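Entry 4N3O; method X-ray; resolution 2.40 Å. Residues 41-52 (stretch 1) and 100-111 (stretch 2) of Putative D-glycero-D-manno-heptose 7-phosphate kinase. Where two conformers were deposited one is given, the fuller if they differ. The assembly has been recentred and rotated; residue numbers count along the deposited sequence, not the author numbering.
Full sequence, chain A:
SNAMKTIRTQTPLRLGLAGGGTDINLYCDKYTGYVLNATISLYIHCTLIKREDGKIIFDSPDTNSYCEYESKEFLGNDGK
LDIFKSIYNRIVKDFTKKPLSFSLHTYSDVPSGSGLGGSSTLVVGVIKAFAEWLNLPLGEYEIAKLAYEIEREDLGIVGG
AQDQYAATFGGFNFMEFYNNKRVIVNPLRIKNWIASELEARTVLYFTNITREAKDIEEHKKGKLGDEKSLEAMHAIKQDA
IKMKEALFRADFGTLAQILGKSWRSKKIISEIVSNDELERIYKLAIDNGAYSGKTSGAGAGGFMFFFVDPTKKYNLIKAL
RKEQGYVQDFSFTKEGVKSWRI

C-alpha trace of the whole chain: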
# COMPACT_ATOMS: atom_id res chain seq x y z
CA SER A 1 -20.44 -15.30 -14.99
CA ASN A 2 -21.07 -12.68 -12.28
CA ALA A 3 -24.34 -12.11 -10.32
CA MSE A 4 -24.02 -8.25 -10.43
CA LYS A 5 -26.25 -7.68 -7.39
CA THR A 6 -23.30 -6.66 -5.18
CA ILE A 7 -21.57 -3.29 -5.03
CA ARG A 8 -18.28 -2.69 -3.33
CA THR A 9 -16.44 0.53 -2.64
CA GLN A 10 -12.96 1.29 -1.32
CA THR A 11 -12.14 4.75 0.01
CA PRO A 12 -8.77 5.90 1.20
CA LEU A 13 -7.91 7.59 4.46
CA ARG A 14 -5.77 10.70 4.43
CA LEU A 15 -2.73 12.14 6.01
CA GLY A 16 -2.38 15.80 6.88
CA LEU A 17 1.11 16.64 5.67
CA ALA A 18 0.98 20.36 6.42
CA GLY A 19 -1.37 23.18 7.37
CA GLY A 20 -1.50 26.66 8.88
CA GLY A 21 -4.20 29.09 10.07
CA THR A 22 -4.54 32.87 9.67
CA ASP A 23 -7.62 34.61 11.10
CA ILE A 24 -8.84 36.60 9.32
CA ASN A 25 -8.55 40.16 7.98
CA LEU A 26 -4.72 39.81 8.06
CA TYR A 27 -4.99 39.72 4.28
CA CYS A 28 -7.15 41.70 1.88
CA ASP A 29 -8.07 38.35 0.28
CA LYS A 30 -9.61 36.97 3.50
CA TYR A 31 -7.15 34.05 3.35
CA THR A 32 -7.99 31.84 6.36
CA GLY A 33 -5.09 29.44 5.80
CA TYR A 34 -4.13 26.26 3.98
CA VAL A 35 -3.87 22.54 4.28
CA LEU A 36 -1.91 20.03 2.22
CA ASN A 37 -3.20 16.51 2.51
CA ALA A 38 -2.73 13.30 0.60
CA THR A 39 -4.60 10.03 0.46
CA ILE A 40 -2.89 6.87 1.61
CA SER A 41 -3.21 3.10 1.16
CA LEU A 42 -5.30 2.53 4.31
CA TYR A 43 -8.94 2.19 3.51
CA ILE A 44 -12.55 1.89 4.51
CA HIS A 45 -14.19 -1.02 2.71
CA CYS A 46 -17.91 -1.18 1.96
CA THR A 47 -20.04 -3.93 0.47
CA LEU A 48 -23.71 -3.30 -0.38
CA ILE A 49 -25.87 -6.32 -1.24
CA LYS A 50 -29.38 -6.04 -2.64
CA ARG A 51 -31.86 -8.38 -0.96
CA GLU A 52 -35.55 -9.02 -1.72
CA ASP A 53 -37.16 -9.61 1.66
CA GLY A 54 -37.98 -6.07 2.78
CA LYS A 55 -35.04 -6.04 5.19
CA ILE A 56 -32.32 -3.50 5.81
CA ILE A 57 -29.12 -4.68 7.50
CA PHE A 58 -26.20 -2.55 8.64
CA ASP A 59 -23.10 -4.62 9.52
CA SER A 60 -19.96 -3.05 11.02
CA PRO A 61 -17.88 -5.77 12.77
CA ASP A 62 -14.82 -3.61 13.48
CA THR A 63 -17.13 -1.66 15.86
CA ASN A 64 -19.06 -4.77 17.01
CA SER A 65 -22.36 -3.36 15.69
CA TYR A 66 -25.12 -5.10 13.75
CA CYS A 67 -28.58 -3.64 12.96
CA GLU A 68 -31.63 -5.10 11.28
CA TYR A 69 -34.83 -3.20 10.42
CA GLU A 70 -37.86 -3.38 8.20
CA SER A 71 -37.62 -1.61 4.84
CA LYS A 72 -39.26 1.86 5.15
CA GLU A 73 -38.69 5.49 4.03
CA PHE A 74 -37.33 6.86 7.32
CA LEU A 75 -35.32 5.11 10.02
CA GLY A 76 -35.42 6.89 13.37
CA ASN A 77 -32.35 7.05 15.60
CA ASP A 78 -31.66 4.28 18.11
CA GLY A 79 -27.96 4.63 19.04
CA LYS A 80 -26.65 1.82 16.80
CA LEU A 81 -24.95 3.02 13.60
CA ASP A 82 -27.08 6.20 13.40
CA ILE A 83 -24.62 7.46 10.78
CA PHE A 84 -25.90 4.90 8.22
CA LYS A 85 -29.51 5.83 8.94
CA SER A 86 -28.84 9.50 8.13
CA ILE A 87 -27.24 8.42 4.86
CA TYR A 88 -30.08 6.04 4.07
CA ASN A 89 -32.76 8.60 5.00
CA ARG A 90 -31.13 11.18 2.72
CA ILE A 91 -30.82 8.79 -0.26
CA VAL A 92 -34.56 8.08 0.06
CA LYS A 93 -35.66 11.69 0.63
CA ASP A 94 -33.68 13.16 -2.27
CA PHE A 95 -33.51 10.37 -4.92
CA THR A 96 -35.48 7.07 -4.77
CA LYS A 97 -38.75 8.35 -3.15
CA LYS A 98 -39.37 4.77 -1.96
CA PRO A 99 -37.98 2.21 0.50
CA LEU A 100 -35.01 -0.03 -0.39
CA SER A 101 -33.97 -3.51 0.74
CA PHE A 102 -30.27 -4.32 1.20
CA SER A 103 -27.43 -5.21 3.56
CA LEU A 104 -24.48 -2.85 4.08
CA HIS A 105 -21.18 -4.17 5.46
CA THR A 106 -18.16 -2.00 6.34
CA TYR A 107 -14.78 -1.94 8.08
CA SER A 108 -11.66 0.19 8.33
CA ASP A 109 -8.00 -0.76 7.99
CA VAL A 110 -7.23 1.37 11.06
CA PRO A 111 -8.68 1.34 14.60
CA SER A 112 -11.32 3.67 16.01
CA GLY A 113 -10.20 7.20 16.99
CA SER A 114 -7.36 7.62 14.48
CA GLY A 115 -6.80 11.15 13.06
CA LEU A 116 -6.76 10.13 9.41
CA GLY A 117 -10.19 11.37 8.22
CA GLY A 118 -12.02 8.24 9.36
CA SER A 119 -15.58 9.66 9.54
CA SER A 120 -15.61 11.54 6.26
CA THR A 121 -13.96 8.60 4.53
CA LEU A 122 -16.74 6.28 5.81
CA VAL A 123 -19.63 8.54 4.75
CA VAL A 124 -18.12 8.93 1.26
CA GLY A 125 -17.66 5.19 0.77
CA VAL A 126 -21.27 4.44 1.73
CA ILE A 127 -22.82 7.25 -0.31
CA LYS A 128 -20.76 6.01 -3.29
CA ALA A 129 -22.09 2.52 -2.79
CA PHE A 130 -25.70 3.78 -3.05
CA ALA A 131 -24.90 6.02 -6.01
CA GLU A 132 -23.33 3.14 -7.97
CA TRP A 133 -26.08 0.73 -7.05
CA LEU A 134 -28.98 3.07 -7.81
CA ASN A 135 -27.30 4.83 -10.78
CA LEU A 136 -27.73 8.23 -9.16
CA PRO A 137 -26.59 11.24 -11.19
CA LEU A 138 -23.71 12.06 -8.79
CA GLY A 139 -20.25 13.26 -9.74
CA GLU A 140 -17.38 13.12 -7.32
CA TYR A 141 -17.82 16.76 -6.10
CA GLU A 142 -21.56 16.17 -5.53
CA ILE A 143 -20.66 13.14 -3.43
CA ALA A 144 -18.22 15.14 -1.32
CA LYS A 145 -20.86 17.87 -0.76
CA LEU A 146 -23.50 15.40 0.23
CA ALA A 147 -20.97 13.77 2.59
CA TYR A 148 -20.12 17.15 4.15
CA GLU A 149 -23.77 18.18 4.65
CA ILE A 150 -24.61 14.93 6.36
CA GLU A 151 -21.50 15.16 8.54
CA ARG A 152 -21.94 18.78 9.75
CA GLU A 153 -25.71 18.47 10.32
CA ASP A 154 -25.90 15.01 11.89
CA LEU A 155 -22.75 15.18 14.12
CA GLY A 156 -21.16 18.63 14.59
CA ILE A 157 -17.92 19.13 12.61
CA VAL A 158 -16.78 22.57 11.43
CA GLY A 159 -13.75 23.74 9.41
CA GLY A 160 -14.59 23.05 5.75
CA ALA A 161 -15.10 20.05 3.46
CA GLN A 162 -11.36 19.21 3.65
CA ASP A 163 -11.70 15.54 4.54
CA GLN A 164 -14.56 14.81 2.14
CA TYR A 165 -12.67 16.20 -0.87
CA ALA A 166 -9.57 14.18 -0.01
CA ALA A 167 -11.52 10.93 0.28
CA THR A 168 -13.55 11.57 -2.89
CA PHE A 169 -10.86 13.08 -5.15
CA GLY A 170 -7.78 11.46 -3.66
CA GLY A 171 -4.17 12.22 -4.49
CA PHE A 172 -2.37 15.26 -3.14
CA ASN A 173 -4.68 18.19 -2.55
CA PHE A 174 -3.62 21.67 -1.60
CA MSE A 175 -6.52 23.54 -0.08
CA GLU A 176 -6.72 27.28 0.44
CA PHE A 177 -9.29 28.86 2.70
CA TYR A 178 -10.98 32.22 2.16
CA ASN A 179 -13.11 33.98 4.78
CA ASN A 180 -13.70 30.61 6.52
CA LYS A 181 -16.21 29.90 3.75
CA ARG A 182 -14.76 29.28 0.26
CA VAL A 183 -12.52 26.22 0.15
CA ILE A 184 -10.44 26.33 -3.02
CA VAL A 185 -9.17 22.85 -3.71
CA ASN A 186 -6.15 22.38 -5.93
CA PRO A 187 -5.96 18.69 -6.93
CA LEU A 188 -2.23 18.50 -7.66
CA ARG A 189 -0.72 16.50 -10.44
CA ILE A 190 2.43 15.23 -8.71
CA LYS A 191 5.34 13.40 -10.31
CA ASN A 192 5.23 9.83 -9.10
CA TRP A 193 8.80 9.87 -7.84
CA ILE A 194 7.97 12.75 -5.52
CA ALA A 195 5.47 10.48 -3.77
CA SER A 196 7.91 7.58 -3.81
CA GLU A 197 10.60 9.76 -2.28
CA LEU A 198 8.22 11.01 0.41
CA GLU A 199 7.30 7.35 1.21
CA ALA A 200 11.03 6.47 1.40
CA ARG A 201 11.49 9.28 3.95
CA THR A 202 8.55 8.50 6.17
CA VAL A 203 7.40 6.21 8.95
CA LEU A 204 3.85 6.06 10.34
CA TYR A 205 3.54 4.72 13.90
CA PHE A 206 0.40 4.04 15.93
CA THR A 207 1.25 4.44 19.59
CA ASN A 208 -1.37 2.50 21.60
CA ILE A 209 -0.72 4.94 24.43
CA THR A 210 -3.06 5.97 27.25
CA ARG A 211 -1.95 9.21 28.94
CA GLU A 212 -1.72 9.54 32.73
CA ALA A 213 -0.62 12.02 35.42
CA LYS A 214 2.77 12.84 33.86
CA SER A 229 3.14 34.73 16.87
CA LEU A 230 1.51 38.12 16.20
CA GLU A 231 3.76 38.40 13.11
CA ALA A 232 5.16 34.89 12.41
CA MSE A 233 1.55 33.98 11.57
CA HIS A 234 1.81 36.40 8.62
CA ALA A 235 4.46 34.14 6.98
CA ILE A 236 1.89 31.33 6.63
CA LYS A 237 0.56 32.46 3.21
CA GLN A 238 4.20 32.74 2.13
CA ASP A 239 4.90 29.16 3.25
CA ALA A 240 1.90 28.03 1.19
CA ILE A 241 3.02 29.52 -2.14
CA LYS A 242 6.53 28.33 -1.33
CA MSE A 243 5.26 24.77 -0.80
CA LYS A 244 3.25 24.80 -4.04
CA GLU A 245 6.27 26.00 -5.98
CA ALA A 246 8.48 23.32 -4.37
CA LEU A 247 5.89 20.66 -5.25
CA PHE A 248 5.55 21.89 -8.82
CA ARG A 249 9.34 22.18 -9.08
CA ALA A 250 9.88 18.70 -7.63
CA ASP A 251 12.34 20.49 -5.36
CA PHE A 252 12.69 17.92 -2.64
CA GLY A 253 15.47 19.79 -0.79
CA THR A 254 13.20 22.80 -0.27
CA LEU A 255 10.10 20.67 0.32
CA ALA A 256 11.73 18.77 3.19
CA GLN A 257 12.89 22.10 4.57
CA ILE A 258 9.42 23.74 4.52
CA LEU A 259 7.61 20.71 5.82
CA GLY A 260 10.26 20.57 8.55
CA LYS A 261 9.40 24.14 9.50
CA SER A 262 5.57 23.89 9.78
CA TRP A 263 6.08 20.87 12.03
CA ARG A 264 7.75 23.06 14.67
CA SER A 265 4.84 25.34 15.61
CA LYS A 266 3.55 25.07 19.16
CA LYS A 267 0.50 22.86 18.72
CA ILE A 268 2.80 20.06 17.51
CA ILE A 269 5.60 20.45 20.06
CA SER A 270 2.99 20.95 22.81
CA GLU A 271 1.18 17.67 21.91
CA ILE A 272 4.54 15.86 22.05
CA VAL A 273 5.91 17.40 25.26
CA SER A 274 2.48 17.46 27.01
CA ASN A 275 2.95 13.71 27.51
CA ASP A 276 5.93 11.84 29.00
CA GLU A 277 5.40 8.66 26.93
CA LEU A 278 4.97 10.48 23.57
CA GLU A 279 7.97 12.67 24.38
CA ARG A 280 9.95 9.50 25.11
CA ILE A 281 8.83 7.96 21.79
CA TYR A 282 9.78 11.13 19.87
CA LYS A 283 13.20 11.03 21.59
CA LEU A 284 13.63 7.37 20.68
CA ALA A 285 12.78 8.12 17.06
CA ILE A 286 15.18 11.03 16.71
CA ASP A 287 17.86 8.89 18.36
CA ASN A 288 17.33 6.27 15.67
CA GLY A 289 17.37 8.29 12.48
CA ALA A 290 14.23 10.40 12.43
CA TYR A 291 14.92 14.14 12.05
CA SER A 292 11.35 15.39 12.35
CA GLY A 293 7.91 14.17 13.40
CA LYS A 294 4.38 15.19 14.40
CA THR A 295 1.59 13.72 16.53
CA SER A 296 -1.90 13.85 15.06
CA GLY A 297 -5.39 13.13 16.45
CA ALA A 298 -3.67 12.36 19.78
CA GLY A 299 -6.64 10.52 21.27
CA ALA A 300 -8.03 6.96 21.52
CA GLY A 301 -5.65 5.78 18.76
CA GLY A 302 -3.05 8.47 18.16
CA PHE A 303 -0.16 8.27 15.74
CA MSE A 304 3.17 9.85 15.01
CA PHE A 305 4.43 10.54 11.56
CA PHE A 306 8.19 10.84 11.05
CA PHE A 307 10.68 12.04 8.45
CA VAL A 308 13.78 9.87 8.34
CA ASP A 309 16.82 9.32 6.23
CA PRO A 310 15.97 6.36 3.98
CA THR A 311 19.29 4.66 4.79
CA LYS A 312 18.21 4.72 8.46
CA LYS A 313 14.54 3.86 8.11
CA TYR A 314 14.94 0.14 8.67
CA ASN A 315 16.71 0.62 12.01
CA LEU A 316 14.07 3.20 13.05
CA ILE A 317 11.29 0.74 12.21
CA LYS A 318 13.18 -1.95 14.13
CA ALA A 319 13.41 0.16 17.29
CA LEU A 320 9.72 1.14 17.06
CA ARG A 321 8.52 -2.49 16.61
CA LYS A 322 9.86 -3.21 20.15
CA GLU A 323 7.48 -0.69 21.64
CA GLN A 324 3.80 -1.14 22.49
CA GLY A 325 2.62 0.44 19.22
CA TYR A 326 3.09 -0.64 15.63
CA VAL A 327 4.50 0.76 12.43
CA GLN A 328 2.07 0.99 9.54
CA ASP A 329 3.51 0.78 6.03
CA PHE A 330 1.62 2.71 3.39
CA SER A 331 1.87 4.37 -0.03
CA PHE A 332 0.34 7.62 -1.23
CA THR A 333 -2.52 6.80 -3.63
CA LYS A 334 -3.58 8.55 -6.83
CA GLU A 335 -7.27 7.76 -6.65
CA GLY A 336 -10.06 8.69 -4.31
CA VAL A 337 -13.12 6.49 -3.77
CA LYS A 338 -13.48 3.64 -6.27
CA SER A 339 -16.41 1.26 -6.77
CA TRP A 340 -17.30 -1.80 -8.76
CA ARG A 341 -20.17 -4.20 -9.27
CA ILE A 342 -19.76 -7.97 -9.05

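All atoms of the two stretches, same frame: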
# COMPACT_ATOMS: atom_id res chain seq x y z
N SER A 41 -2.76 4.48 1.40
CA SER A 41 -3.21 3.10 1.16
C SER A 41 -3.82 2.38 2.37
O SER A 41 -3.54 1.22 2.60
CB SER A 41 -2.03 2.27 0.60
OG SER A 41 -0.97 2.20 1.56
N LEU A 42 -4.61 3.09 3.16
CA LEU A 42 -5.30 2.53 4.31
C LEU A 42 -6.73 2.93 3.99
O LEU A 42 -7.01 4.09 3.71
CB LEU A 42 -4.81 3.14 5.62
CG LEU A 42 -3.32 2.95 5.90
CD1 LEU A 42 -2.87 3.79 7.07
CD2 LEU A 42 -3.00 1.50 6.15
N TYR A 43 -7.63 1.97 4.02
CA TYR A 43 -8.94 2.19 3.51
C TYR A 43 -10.11 1.78 4.38
O TYR A 43 -9.97 1.02 5.35
CB TYR A 43 -9.08 1.32 2.24
CG TYR A 43 -8.05 1.53 1.15
CD1 TYR A 43 -8.22 2.52 0.19
CD2 TYR A 43 -6.93 0.68 1.02
CE1 TYR A 43 -7.31 2.70 -0.83
CE2 TYR A 43 -6.00 0.86 -0.01
CZ TYR A 43 -6.21 1.86 -0.94
OH TYR A 43 -5.32 2.07 -1.96
N ILE A 44 -11.26 2.28 3.97
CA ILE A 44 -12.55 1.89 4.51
C ILE A 44 -13.20 1.11 3.37
O ILE A 44 -13.27 1.59 2.24
CB ILE A 44 -13.40 3.08 4.94
CG1 ILE A 44 -12.82 3.61 6.25
CG2 ILE A 44 -14.86 2.64 5.12
CD1 ILE A 44 -13.61 4.70 6.90
N HIS A 45 -13.63 -0.11 3.68
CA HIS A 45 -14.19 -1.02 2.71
C HIS A 45 -15.68 -1.12 2.95
O HIS A 45 -16.11 -1.24 4.08
CB HIS A 45 -13.56 -2.41 2.87
CG HIS A 45 -12.07 -2.39 2.96
ND1 HIS A 45 -11.26 -2.56 1.87
CD2 HIS A 45 -11.24 -2.19 4.02
CE1 HIS A 45 -9.99 -2.47 2.24
NE2 HIS A 45 -9.96 -2.25 3.55
N CYS A 46 -16.46 -1.06 1.88
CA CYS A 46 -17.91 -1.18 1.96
C CYS A 46 -18.44 -2.15 0.93
O CYS A 46 -18.01 -2.13 -0.22
CB CYS A 46 -18.59 0.17 1.72
SG CYS A 46 -18.22 1.44 2.94
N THR A 47 -19.36 -3.01 1.36
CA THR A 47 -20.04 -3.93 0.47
C THR A 47 -21.55 -3.70 0.66
O THR A 47 -22.06 -3.70 1.79
CB THR A 47 -19.70 -5.39 0.77
OG1 THR A 47 -18.38 -5.66 0.30
CG2 THR A 47 -20.63 -6.30 0.04
N LEU A 48 -22.26 -3.51 -0.44
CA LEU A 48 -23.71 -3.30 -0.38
C LEU A 48 -24.37 -4.39 -1.21
O LEU A 48 -24.14 -4.47 -2.42
CB LEU A 48 -24.08 -1.92 -0.91
CG LEU A 48 -25.53 -1.42 -0.73
CD1 LEU A 48 -25.62 0.03 -1.15
CD2 LEU A 48 -26.53 -2.25 -1.53
N ILE A 49 -25.19 -5.22 -0.55
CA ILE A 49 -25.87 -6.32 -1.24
C ILE A 49 -27.38 -6.17 -1.26
O ILE A 49 -28.03 -6.11 -0.21
CB ILE A 49 -25.55 -7.70 -0.61
CG1 ILE A 49 -24.04 -7.87 -0.41
CG2 ILE A 49 -26.08 -8.83 -1.48
CD1 ILE A 49 -23.69 -9.11 0.38
N LYS A 50 -27.94 -6.12 -2.46
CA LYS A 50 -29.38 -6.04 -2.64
C LYS A 50 -30.01 -7.34 -2.16
O LYS A 50 -29.48 -8.43 -2.41
CB LYS A 50 -29.74 -5.81 -4.11
CG LYS A 50 -31.25 -5.78 -4.35
CD LYS A 50 -31.61 -5.47 -5.80
CE LYS A 50 -33.13 -5.46 -5.98
NZ LYS A 50 -33.53 -5.02 -7.35
N ARG A 51 -31.12 -7.22 -1.46
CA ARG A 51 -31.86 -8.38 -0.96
C ARG A 51 -33.37 -8.13 -1.13
O ARG A 51 -33.83 -7.00 -0.98
CB ARG A 51 -31.47 -8.70 0.49
CG ARG A 51 -31.52 -7.52 1.44
CD ARG A 51 -30.85 -7.82 2.78
NE ARG A 51 -31.59 -8.76 3.60
CZ ARG A 51 -31.35 -10.07 3.70
NH1 ARG A 51 -30.35 -10.65 3.05
NH2 ARG A 51 -32.13 -10.81 4.49
N GLU A 52 -34.12 -9.17 -1.47
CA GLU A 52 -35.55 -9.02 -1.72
C GLU A 52 -36.40 -9.68 -0.66
O GLU A 52 -37.06 -10.68 -0.91
CB GLU A 52 -35.90 -9.58 -3.10
CG GLU A 52 -35.09 -8.94 -4.22
CD GLU A 52 -35.44 -9.47 -5.59
OE1 GLU A 52 -36.60 -9.89 -5.80
OE2 GLU A 52 -34.55 -9.45 -6.47
N LEU A 100 -35.97 0.85 0.28
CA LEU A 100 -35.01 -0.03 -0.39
C LEU A 100 -34.69 -1.19 0.53
O LEU A 100 -34.77 -1.05 1.77
CB LEU A 100 -33.74 0.74 -0.73
CG LEU A 100 -33.92 2.04 -1.52
CD1 LEU A 100 -32.62 2.83 -1.48
CD2 LEU A 100 -34.38 1.79 -2.95
N SER A 101 -34.32 -2.33 -0.05
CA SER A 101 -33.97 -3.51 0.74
C SER A 101 -32.54 -3.95 0.40
O SER A 101 -32.24 -4.24 -0.76
CB SER A 101 -35.00 -4.62 0.51
OG SER A 101 -34.81 -5.70 1.42
N PHE A 102 -31.68 -4.02 1.41
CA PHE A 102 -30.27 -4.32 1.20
C PHE A 102 -29.55 -4.55 2.50
O PHE A 102 -30.10 -4.26 3.57
CB PHE A 102 -29.60 -3.09 0.60
CG PHE A 102 -29.62 -1.89 1.53
CD1 PHE A 102 -30.70 -1.02 1.52
CD2 PHE A 102 -28.61 -1.70 2.45
CE1 PHE A 102 -30.75 0.05 2.41
CE2 PHE A 102 -28.64 -0.62 3.33
CZ PHE A 102 -29.71 0.25 3.31
N SER A 103 -28.31 -5.04 2.41
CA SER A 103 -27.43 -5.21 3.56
C SER A 103 -26.16 -4.41 3.25
O SER A 103 -25.67 -4.46 2.13
CB SER A 103 -27.09 -6.67 3.82
OG SER A 103 -26.28 -7.21 2.80
N LEU A 104 -25.65 -3.68 4.23
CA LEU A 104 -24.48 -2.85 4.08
C LEU A 104 -23.42 -3.31 5.08
O LEU A 104 -23.69 -3.34 6.28
CB LEU A 104 -24.85 -1.39 4.35
CG LEU A 104 -23.72 -0.37 4.22
CD1 LEU A 104 -23.27 -0.31 2.77
CD2 LEU A 104 -24.15 1.00 4.71
N HIS A 105 -22.23 -3.65 4.59
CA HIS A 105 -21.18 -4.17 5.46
C HIS A 105 -19.95 -3.30 5.32
O HIS A 105 -19.54 -3.02 4.20
CB HIS A 105 -20.84 -5.61 5.04
CG HIS A 105 -22.04 -6.47 4.80
ND1 HIS A 105 -22.49 -7.39 5.73
CD2 HIS A 105 -22.88 -6.56 3.74
CE1 HIS A 105 -23.55 -8.02 5.24
NE2 HIS A 105 -23.81 -7.54 4.04
N THR A 106 -19.34 -2.87 6.43
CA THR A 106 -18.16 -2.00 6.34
C THR A 106 -17.09 -2.29 7.38
O THR A 106 -17.37 -2.90 8.42
CB THR A 106 -18.53 -0.53 6.58
OG1 THR A 106 -19.00 -0.38 7.92
CG2 THR A 106 -19.61 -0.10 5.64
N TYR A 107 -15.87 -1.82 7.11
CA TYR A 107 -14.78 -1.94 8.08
C TYR A 107 -13.59 -1.10 7.62
O TYR A 107 -13.40 -0.87 6.42
CB TYR A 107 -14.34 -3.40 8.36
CG TYR A 107 -13.41 -4.01 7.34
CD1 TYR A 107 -13.89 -4.64 6.22
CD2 TYR A 107 -12.04 -3.97 7.53
CE1 TYR A 107 -13.04 -5.20 5.29
CE2 TYR A 107 -11.16 -4.53 6.61
CZ TYR A 107 -11.67 -5.14 5.49
OH TYR A 107 -10.82 -5.68 4.56
N SER A 108 -12.80 -0.66 8.59
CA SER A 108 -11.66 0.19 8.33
C SER A 108 -10.37 -0.54 8.53
O SER A 108 -10.30 -1.43 9.36
CB SER A 108 -11.69 1.38 9.28
OG SER A 108 -10.45 2.08 9.22
N ASP A 109 -9.33 -0.15 7.80
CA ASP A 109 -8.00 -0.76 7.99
C ASP A 109 -7.31 -0.27 9.26
O ASP A 109 -6.31 -0.85 9.67
CB ASP A 109 -7.09 -0.49 6.80
CG ASP A 109 -7.47 -1.28 5.60
OD1 ASP A 109 -8.06 -2.35 5.78
OD2 ASP A 109 -7.18 -0.84 4.47
N VAL A 110 -7.82 0.81 9.85
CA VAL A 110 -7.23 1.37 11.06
C VAL A 110 -8.26 1.41 12.18
O VAL A 110 -9.44 1.54 11.91
CB VAL A 110 -6.68 2.80 10.85
CG1 VAL A 110 -5.76 2.84 9.64
CG2 VAL A 110 -7.81 3.80 10.69
N PRO A 111 -7.80 1.33 13.44
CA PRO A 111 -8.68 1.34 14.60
C PRO A 111 -9.44 2.65 14.83
O PRO A 111 -9.09 3.71 14.30
CB PRO A 111 -7.72 1.10 15.79
CG PRO A 111 -6.43 0.64 15.19
CD PRO A 111 -6.38 1.25 13.83

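Strands 42-50 and 102-108 lie side by side, their N-to-C directions 168° apart and their axes approaching to 4.6 Å, so the pairing is antiparallel. Together the two stretches bury 937 Å², counting both sides. The backbone evidence is a regular ladder of two-way bonds. Thr47 N donates to His105 O and His105 N to Thr47 O, both at 2.8 Å; Ile49 N to Ser103 O and Ser103 N to Ile49 O are also 2.8 Å. On the other side of the Thr47-His105 rung, His45 N donates to Tyr107 O at 2.9 Å, and Tyr107 N donates to His45 O at 3.1 Å. Between rungs the CA atoms draw in to 4.3-4.5 Å, which brings Thr106 CA within 3.1 Å of His45 O and Cys46 CA within 3.3 Å of His105 O as CA-H...O contacts.

Side chains alternate between the two faces. On the face of Ile44, Cys46 and Leu48 the packing is mostly apolar and buried. Cys46 SG sits 3.4 Å from Thr106 CG2, a close fit of a compact thiol against a methyl. Leu48 lies between two neighbours on the facing strand: its CD2 is 3.8 Å from Phe102 CB, while its CB is 4.1 Å from Leu104 CD1. The Phe102 ring leads away from stretch 1, so its CB supplies the nearer surface to Leu48. Ile44 CG1 rests 3.9 Å from Ser108 CB, and Ser108 OG donates to Val110 O at 2.9 Å.

The opposite face is more polar. The His45 and Tyr107 rings form an offset stack, with centroids 4.4 Å apart and planes at 20°; His45 CD2 lies over the tyrosine face, 3.3 Å from Tyr107 CZ. The flat imidazole can meet this ring with its face while using its edge for Asp109: His45 NE2 donates to Asp109 OD1 at 2.9 Å and weakly to Asp109 OD2 at 3.3 Å. The same carboxylate accepts Tyr43 N at OD2, 2.9 Å, while Asp109 N donates to Tyr43 O at 2.8 Å. Asp109 thus closes this end with backbone and side chain together.

Farther along, Ile49 CB packs 3.5 Å from Ser103 OG, and its CD1 comes 4.0 Å from His105 NE2. The short side chain of Ser103 lies against the branched CB of Ile49, and its OG hydrogen-bonds to His105 NE2 at 2.8 Å. Beyond the strand, Arg51 CG lies 3.4 Å from Phe102 CA, covering backbone with its aliphatic stem, and Arg51 N donates to Ser101 O at 3.3 Å.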